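Local structure of DnaJ homolog subfamily C member 27-A (Xenopus laevis, 6JMG) at residues V128-A133 against Q176-A181; S106-L111 against R150-S155. The protein binds GTP and magnesium as a Rab-family small GTPase that also carries a DnaJ domain, and is possibly involved in regulating the MEK/ERK pathway. All coordinates share one frame; numbering follows the deposited sequence.

Interaction 1: V128-A133 against Q176-A181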
ATOM      1  N   VAL A 128       1.912  -3.430  -4.541  1.00 58.59           N
ATOM      2  CA  VAL A 128       0.647  -3.680  -5.214  1.00 53.54           C
ATOM      3  C   VAL A 128      -0.275  -4.475  -4.298  1.00 58.75           C
ATOM      4  O   VAL A 128       0.092  -5.546  -3.796  1.00 61.01           O
ATOM      5  CB  VAL A 128       0.885  -4.428  -6.523  1.00 56.45           C
ATOM      6  CG1 VAL A 128      -0.454  -4.867  -7.111  1.00 56.77           C
ATOM      7  CG2 VAL A 128       1.688  -3.555  -7.484  1.00 62.84           C
ATOM      8  N   PHE A 129      -1.491  -3.971  -4.113  1.00 63.83           N
ATOM      9  CA  PHE A 129      -2.523  -4.621  -3.323  1.00 64.96           C
ATOM     10  C   PHE A 129      -3.658  -5.042  -4.240  1.00 68.65           C
ATOM     11  O   PHE A 129      -4.184  -4.220  -5.002  1.00 62.67           O
ATOM     12  CB  PHE A 129      -3.098  -3.681  -2.258  1.00 50.95           C
ATOM     13  CG  PHE A 129      -2.246  -3.524  -1.038  1.00 54.32           C
ATOM     14  CD1 PHE A 129      -1.131  -2.703  -1.056  1.00 52.23           C
ATOM     15  CD2 PHE A 129      -2.584  -4.167   0.149  1.00 55.98           C
ATOM     16  CE1 PHE A 129      -0.357  -2.540   0.076  1.00 54.21           C
ATOM     17  CE2 PHE A 129      -1.811  -4.013   1.282  1.00 54.06           C
ATOM     18  CZ  PHE A 129      -0.694  -3.197   1.248  1.00 56.97           C
ATOM     19  N   ALA A 130      -4.072  -6.295  -4.129  1.00 66.64           N
ATOM     20  CA  ALA A 130      -5.326  -6.738  -4.714  1.00 56.64           C
ATOM     21  C   ALA A 130      -6.265  -7.034  -3.555  1.00 61.52           C
ATOM     22  O   ALA A 130      -6.014  -7.943  -2.754  1.00 70.48           O
ATOM     23  CB  ALA A 130      -5.122  -7.950  -5.617  1.00 47.39           C
ATOM     24  N   VAL A 131      -7.309  -6.226  -3.440  1.00 63.82           N
ATOM     25  CA  VAL A 131      -8.376  -6.472  -2.477  1.00 62.29           C
ATOM     26  C   VAL A 131      -9.361  -7.448  -3.101  1.00 61.77           C
ATOM     27  O   VAL A 131      -9.893  -7.207  -4.191  1.00 67.59           O
ATOM     28  CB  VAL A 131      -9.074  -5.171  -2.057  1.00 60.75           C
ATOM     29  CG1 VAL A 131     -10.144  -5.471  -1.039  1.00 61.57           C
ATOM     30  CG2 VAL A 131      -8.069  -4.188  -1.484  1.00 61.86           C
ATOM     31  N   CYS A 132      -9.599  -8.553  -2.422  1.00 62.51           N
ATOM     32  CA  CYS A 132     -10.539  -9.557  -2.906  1.00 61.95           C
ATOM     33  C   CYS A 132     -11.745  -9.608  -1.981  1.00 54.48           C
ATOM     34  O   CYS A 132     -11.634  -9.990  -0.806  1.00 50.34           O
ATOM     35  CB  CYS A 132      -9.869 -10.931  -3.021  1.00 55.45           C
ATOM     36  SG  CYS A 132      -8.441 -10.916  -4.130  1.00 57.89           S
ATOM     37  N   ALA A 133     -12.881  -9.183  -2.518  1.00 49.30           N
ATOM     38  CA  ALA A 133     -14.177  -9.325  -1.870  1.00 50.60           C
ATOM     39  C   ALA A 133     -14.652 -10.715  -2.252  1.00 58.00           C
ATOM     40  O   ALA A 133     -15.196 -10.919  -3.341  1.00 63.58           O
ATOM     41  CB  ALA A 133     -15.136  -8.231  -2.333  1.00 57.43           C
ATOM     42  N   GLN A 176      -4.424 -11.732 -13.028  1.00 65.60           N
ATOM     43  CA  GLN A 176      -3.814 -11.115 -14.199  1.00 66.25           C
ATOM     44  C   GLN A 176      -3.572  -9.632 -13.955  1.00 63.57           C
ATOM     45  O   GLN A 176      -2.509  -9.107 -14.293  1.00 62.53           O
ATOM     46  CB  GLN A 176      -4.691 -11.335 -15.434  1.00 71.63           C
ATOM     47  CG  GLN A 176      -4.112 -10.786 -16.736  1.00 81.21           C
ATOM     48  CD  GLN A 176      -3.088 -11.723 -17.374  1.00 91.54           C
ATOM     49  OE1 GLN A 176      -1.979 -11.310 -17.703  1.00 98.41           O
ATOM     50  NE2 GLN A 176      -3.460 -12.987 -17.550  1.00 94.51           N
ATOM     51  N   ALA A 177      -4.519  -8.952 -13.312  1.00 61.76           N
ATOM     52  CA  ALA A 177      -4.303  -7.548 -13.002  1.00 59.34           C
ATOM     53  C   ALA A 177      -3.215  -7.388 -11.952  1.00 61.82           C
ATOM     54  O   ALA A 177      -2.402  -6.460 -12.025  1.00 65.06           O
ATOM     55  CB  ALA A 177      -5.603  -6.918 -12.531  1.00 50.80           C
ATOM     56  N   PHE A 178      -3.196  -8.296 -10.975  1.00 56.24           N
ATOM     57  CA  PHE A 178      -2.227  -8.270  -9.886  1.00 57.68           C
ATOM     58  C   PHE A 178      -0.801  -8.339 -10.415  1.00 63.73           C
ATOM     59  O   PHE A 178       0.042  -7.497 -10.081  1.00 55.08           O
ATOM     60  CB  PHE A 178      -2.519  -9.453  -8.972  1.00 57.40           C
ATOM     61  CG  PHE A 178      -1.703  -9.530  -7.702  1.00 53.48           C
ATOM     62  CD1 PHE A 178      -1.740  -8.527  -6.749  1.00 56.78           C
ATOM     63  CD2 PHE A 178      -0.988 -10.686  -7.417  1.00 52.02           C
ATOM     64  CE1 PHE A 178      -1.050  -8.663  -5.551  1.00 46.62           C
ATOM     65  CE2 PHE A 178      -0.287 -10.821  -6.232  1.00 54.53           C
ATOM     66  CZ  PHE A 178      -0.322  -9.814  -5.299  1.00 51.35           C
ATOM     67  N   TYR A 179      -0.511  -9.352 -11.238  1.00 60.57           N
ATOM     68  CA  TYR A 179       0.857  -9.555 -11.696  1.00 61.54           C
ATOM     69  C   TYR A 179       1.258  -8.518 -12.729  1.00 70.50           C
ATOM     70  O   TYR A 179       2.445  -8.193 -12.844  1.00 78.06           O
ATOM     71  CB  TYR A 179       1.033 -10.973 -12.238  1.00 63.20           C
ATOM     72  CG  TYR A 179       1.048 -12.042 -11.164  1.00 61.40           C
ATOM     73  CD1 TYR A 179       1.865 -11.916 -10.056  1.00 53.62           C
ATOM     74  CD2 TYR A 179       0.212 -13.166 -11.247  1.00 66.98           C
ATOM     75  CE1 TYR A 179       1.892 -12.894  -9.067  1.00 68.55           C
ATOM     76  CE2 TYR A 179       0.225 -14.155 -10.258  1.00 64.34           C
ATOM     77  CZ  TYR A 179       1.074 -14.013  -9.170  1.00 72.24           C
ATOM     78  OH  TYR A 179       1.114 -14.971  -8.172  1.00 73.18           O
ATOM     79  N   SER A 180       0.299  -7.983 -13.487  1.00 71.30           N
ATOM     80  CA  SER A 180       0.675  -6.928 -14.417  1.00 69.46           C
ATOM     81  C   SER A 180       1.048  -5.654 -13.675  1.00 68.18           C
ATOM     82  O   SER A 180       2.043  -5.010 -14.009  1.00 70.63           O
ATOM     83  CB  SER A 180      -0.445  -6.662 -15.410  1.00 69.59           C
ATOM     84  OG  SER A 180      -0.949  -7.879 -15.933  1.00 87.20           O
ATOM     85  N   ALA A 181       0.305  -5.296 -12.635  1.00 61.31           N
ATOM     86  CA  ALA A 181       0.716  -4.149 -11.840  1.00 67.87           C
ATOM     87  C   ALA A 181       2.085  -4.396 -11.201  1.00 75.24           C
ATOM     88  O   ALA A 181       2.907  -3.480 -11.098  1.00 83.64           O
ATOM     89  CB  ALA A 181      -0.352  -3.824 -10.788  1.00 48.43           C
TER

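Interaction 2: S106-L111 against R150-S155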
ATOM      1  N   SER A 106     -12.236  -5.132   9.545  1.00 57.25           N
ATOM      2  CA  SER A 106     -10.925  -5.390  10.117  1.00 58.87           C
ATOM      3  C   SER A 106      -9.790  -5.028   9.166  1.00 58.67           C
ATOM      4  O   SER A 106      -8.622  -5.075   9.568  1.00 63.28           O
ATOM      5  CB  SER A 106     -10.824  -6.852  10.573  1.00 60.83           C
ATOM      6  OG  SER A 106     -10.160  -7.647   9.612  1.00 70.46           O
ATOM      7  N   LEU A 107     -10.089  -4.603   7.937  1.00 58.50           N
ATOM      8  CA  LEU A 107      -9.012  -4.424   6.968  1.00 62.54           C
ATOM      9  C   LEU A 107      -8.129  -3.236   7.306  1.00 64.85           C
ATOM     10  O   LEU A 107      -6.943  -3.251   6.971  1.00 65.54           O
ATOM     11  CB  LEU A 107      -9.583  -4.240   5.564  1.00 61.62           C
ATOM     12  CG  LEU A 107     -10.230  -5.456   4.909  1.00 63.42           C
ATOM     13  CD1 LEU A 107     -10.704  -5.076   3.532  1.00 55.95           C
ATOM     14  CD2 LEU A 107      -9.245  -6.611   4.829  1.00 66.82           C
ATOM     15  N   ASP A 108      -8.679  -2.203   7.956  1.00 77.29           N
ATOM     16  CA  ASP A 108      -7.843  -1.095   8.414  1.00 73.06           C
ATOM     17  C   ASP A 108      -6.808  -1.586   9.416  1.00 70.17           C
ATOM     18  O   ASP A 108      -5.641  -1.169   9.370  1.00 64.24           O
ATOM     19  CB  ASP A 108      -8.704   0.024   9.003  1.00 81.52           C
ATOM     20  CG  ASP A 108      -9.371   0.901   7.927  1.00 85.58           C
ATOM     21  OD1 ASP A 108      -8.649   1.434   7.056  1.00 84.76           O
ATOM     22  OD2 ASP A 108     -10.615   1.070   7.962  1.00 85.80           O
ATOM     23  N   GLY A 109      -7.210  -2.507  10.302  1.00 65.55           N
ATOM     24  CA  GLY A 109      -6.267  -3.085  11.251  1.00 51.03           C
ATOM     25  C   GLY A 109      -5.164  -3.888  10.574  1.00 66.70           C
ATOM     26  O   GLY A 109      -4.010  -3.867  11.011  1.00 63.55           O
ATOM     27  N   TRP A 110      -5.503  -4.606   9.493  1.00 72.98           N
ATOM     28  CA  TRP A 110      -4.477  -5.339   8.752  1.00 64.49           C
ATOM     29  C   TRP A 110      -3.453  -4.386   8.161  1.00 60.07           C
ATOM     30  O   TRP A 110      -2.246  -4.638   8.237  1.00 69.03           O
ATOM     31  CB  TRP A 110      -5.109  -6.215   7.658  1.00 57.71           C
ATOM     32  CG  TRP A 110      -5.638  -7.505   8.216  1.00 56.19           C
ATOM     33  CD1 TRP A 110      -6.932  -7.776   8.579  1.00 52.60           C
ATOM     34  CD2 TRP A 110      -4.881  -8.679   8.535  1.00 59.87           C
ATOM     35  NE1 TRP A 110      -7.029  -9.055   9.086  1.00 56.51           N
ATOM     36  CE2 TRP A 110      -5.785  -9.628   9.072  1.00 62.67           C
ATOM     37  CE3 TRP A 110      -3.532  -9.025   8.416  1.00 66.06           C
ATOM     38  CZ2 TRP A 110      -5.378 -10.894   9.485  1.00 64.60           C
ATOM     39  CZ3 TRP A 110      -3.131 -10.289   8.814  1.00 65.40           C
ATOM     40  CH2 TRP A 110      -4.050 -11.210   9.335  1.00 66.75           C
ATOM     41  N   LEU A 111      -3.908  -3.282   7.568  1.00 62.39           N
ATOM     42  CA  LEU A 111      -2.965  -2.301   7.043  1.00 69.88           C
ATOM     43  C   LEU A 111      -2.091  -1.744   8.159  1.00 82.92           C
ATOM     44  O   LEU A 111      -0.875  -1.590   7.993  1.00 77.93           O
ATOM     45  CB  LEU A 111      -3.719  -1.174   6.343  1.00 66.70           C
ATOM     46  CG  LEU A 111      -4.403  -1.551   5.034  1.00 64.34           C
ATOM     47  CD1 LEU A 111      -4.943  -0.333   4.329  1.00 59.60           C
ATOM     48  CD2 LEU A 111      -3.427  -2.274   4.141  1.00 69.20           C
ATOM     49  N   ARG A 150     -15.121  -1.314  -3.090  1.00 49.69           N
ATOM     50  CA  ARG A 150     -14.381  -0.666  -4.163  1.00 65.97           C
ATOM     51  C   ARG A 150     -13.891   0.704  -3.718  1.00 73.15           C
ATOM     52  O   ARG A 150     -12.770   1.109  -4.041  1.00 77.03           O
ATOM     53  CB  ARG A 150     -15.234  -0.561  -5.427  1.00 60.87           C
ATOM     54  CG  ARG A 150     -14.410  -0.155  -6.630  1.00 58.75           C
ATOM     55  CD  ARG A 150     -15.216  -0.067  -7.912  1.00 60.46           C
ATOM     56  NE  ARG A 150     -15.606  -1.370  -8.444  1.00 63.26           N
ATOM     57  CZ  ARG A 150     -14.785  -2.194  -9.085  1.00 72.22           C
ATOM     58  NH1 ARG A 150     -13.501  -1.868  -9.269  1.00 65.90           N
ATOM     59  NH2 ARG A 150     -15.249  -3.358  -9.528  1.00 64.81           N
ATOM     60  N   LEU A 151     -14.703   1.412  -2.935  1.00 68.30           N
ATOM     61  CA  LEU A 151     -14.302   2.741  -2.502  1.00 69.27           C
ATOM     62  C   LEU A 151     -13.167   2.668  -1.495  1.00 65.32           C
ATOM     63  O   LEU A 151     -12.209   3.444  -1.572  1.00 66.35           O
ATOM     64  CB  LEU A 151     -15.486   3.480  -1.879  1.00 68.68           C
ATOM     65  CG  LEU A 151     -15.090   4.880  -1.422  1.00 65.27           C
ATOM     66  CD1 LEU A 151     -14.827   5.748  -2.637  1.00 71.25           C
ATOM     67  CD2 LEU A 151     -16.125   5.499  -0.531  1.00 63.85           C
ATOM     68  N   TRP A 152     -13.240   1.725  -0.562  1.00 54.27           N
ATOM     69  CA  TRP A 152     -12.171   1.600   0.414  1.00 58.16           C
ATOM     70  C   TRP A 152     -10.878   1.209  -0.271  1.00 69.61           C
ATOM     71  O   TRP A 152      -9.815   1.759   0.029  1.00 73.80           O
ATOM     72  CB  TRP A 152     -12.573   0.586   1.471  1.00 53.69           C
ATOM     73  CG  TRP A 152     -11.595   0.399   2.567  1.00 59.34           C
ATOM     74  CD1 TRP A 152     -11.627   0.986   3.785  1.00 61.86           C
ATOM     75  CD2 TRP A 152     -10.462  -0.480   2.571  1.00 62.91           C
ATOM     76  NE1 TRP A 152     -10.575   0.550   4.553  1.00 67.26           N
ATOM     77  CE2 TRP A 152      -9.844  -0.356   3.832  1.00 68.75           C
ATOM     78  CE3 TRP A 152      -9.910  -1.361   1.629  1.00 56.55           C
ATOM     79  CZ2 TRP A 152      -8.691  -1.069   4.181  1.00 65.68           C
ATOM     80  CZ3 TRP A 152      -8.758  -2.066   1.974  1.00 61.47           C
ATOM     81  CH2 TRP A 152      -8.164  -1.914   3.244  1.00 63.91           C
ATOM     82  N   SER A 153     -10.972   0.308  -1.245  1.00 72.21           N
ATOM     83  CA  SER A 153      -9.797  -0.165  -1.963  1.00 73.60           C
ATOM     84  C   SER A 153      -9.269   0.898  -2.923  1.00 69.34           C
ATOM     85  O   SER A 153      -8.092   1.273  -2.871  1.00 68.15           O
ATOM     86  CB  SER A 153     -10.146  -1.446  -2.716  1.00 72.08           C
ATOM     87  OG  SER A 153     -10.753  -2.380  -1.849  1.00 71.82           O
ATOM     88  N   GLU A 154     -10.115   1.359  -3.847  1.00 61.83           N
ATOM     89  CA  GLU A 154      -9.613   2.214  -4.913  1.00 62.58           C
ATOM     90  C   GLU A 154      -9.129   3.555  -4.375  1.00 72.01           C
ATOM     91  O   GLU A 154      -8.176   4.126  -4.917  1.00 78.26           O
ATOM     92  CB  GLU A 154     -10.683   2.395  -5.990  1.00 58.84           C
ATOM     93  CG  GLU A 154     -10.922   1.129  -6.816  1.00 67.87           C
ATOM     94  CD  GLU A 154     -11.813   1.349  -8.037  1.00 82.22           C
ATOM     95  OE1 GLU A 154     -12.392   2.454  -8.179  1.00 86.18           O
ATOM     96  OE2 GLU A 154     -11.933   0.409  -8.858  1.00 72.38           O
ATOM     97  N   SER A 155      -9.745   4.057  -3.300  1.00 69.86           N
ATOM     98  CA  SER A 155      -9.281   5.297  -2.684  1.00 65.64           C
ATOM     99  C   SER A 155      -7.864   5.181  -2.131  1.00 72.21           C
ATOM    100  O   SER A 155      -7.240   6.208  -1.845  1.00 72.31           O
ATOM    101  CB  SER A 155     -10.232   5.750  -1.570  1.00 57.02           C
ATOM    102  OG  SER A 155     -10.107   4.924  -0.421  1.00 73.75           O
TER

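Interaction 1: V128-A133 against Q176-A181
In the G domain of the Ras family, a P-loop NTPase fold, the last helix packs lengthwise against the central sheet, and here V128 and A130 of strand 128-134 meet F178 and A181 of helix 171-187. Over these segments strand and helix run antiparallel, at 170°, with axes 8.6 Å apart. Residues alternate along a strand, so V128 and A130 look toward the helix while F129, between them, turns to the other side of the sheet. The methyl of A130 presses against the F178 ring, its CB 3.6 Å from CD1 of F178. V128 adds a second surface beside it: its CG1 lies 3.9 Å from the same CD1 of F178 and 3.8 Å from CB of A181. The other branch, CG2 of V128, comes up against the backbone of A181, 3.8 Å from the O of that residue. F178 reaches the strand because its CG stands anti to the backbone N (chi1 -174°), which carries the ring out from a helix position whose CB does not itself face the strand. Beyond A130 the ring also touches I93 of strand 91-97, so it spans two neighbouring strands. Each residue type suits its place: alanine at 130 lets the large ring come close to the strand backbone, the branched valine sets one methyl against both the ring and A181 and the other against the backbone of A181, and alanine at 181 brings the next turn of the helix near. No hydrogen bond joins the two segments; the contacts between them are apolar, as expected where a helix covers a sheet whose backbone polar groups are paired with neighbouring strands, here V128 and A130 with V92, A130 also with L94, and F129 with L159.

Interaction 2: S106-L111 against R150-S155
W152 reaches from helix 146-154 to L107, D108 and L111 of helix 107-117, bridging two helices that run nearly parallel (13°) but stand 12.8 Å apart over these segments. At its CB the side chain is still beside its own helix; with CG anti to the backbone N (chi1 -178°), the indole is then carried straight across the gap. On the five-membered ring, NE1 points to the carboxylate of D108, making two weak hydrogen bonds, 3.3 Å to OD1 and 3.4 Å to OD2 of that residue. The N-H is shared between both oxygens, and the carboxylate plane is turned 63° from the indole. Farther out, on the six-membered ring, CZ2 and CH2 of W152 both rest 3.6 Å from CB of L107. One methyl of that leucine, CD1, lies over a face of the ring as a CH-pi contact, 4.2 Å from the ring centroid. CH2 of W152 also meets the other leucine, 3.7 Å away at CD1 of L111, one turn farther along the helix. L107 and L111 also lean on the sheet, touching L94 and F129 respectively, while K156 makes a cation-pi contact with the indole and touches D108. Tryptophan suits this place because it is long, flat and mostly apolar, yet carries one N-H donor, and so serves both environments: leucines toward the sheet, an acid at the exposed margin. The chemistry thus suggests a mainly apolar attachment, in which the weak, shared N-H pairing gives the outer edge of the indole a polar partner.

How the interactions relate
Interactions 1 and 2 lie on opposite faces of the same sheet, their centres 14 Å apart. Alternating side chains of strand 128-134, between them, serve both: V128 and A130 face helix 171-187, whereas F129 and V131 turn to the helices of interaction 2. There F129 CE2 lies 3.7 Å from L111 CD2, and V131 CG2 4.1 Å from W152 CZ3. This is the three-layer helix-sheet-helix arrangement of a small GTPase. The L107 side chain is about 11 Å from bound GTP and about 5 Å from G23, while S106 OG and W110 NE1 hydrogen-bond N24 OD1; G23 and N24 probably bind GTP. A130 is about 11 Å from K29, side chain to side chain.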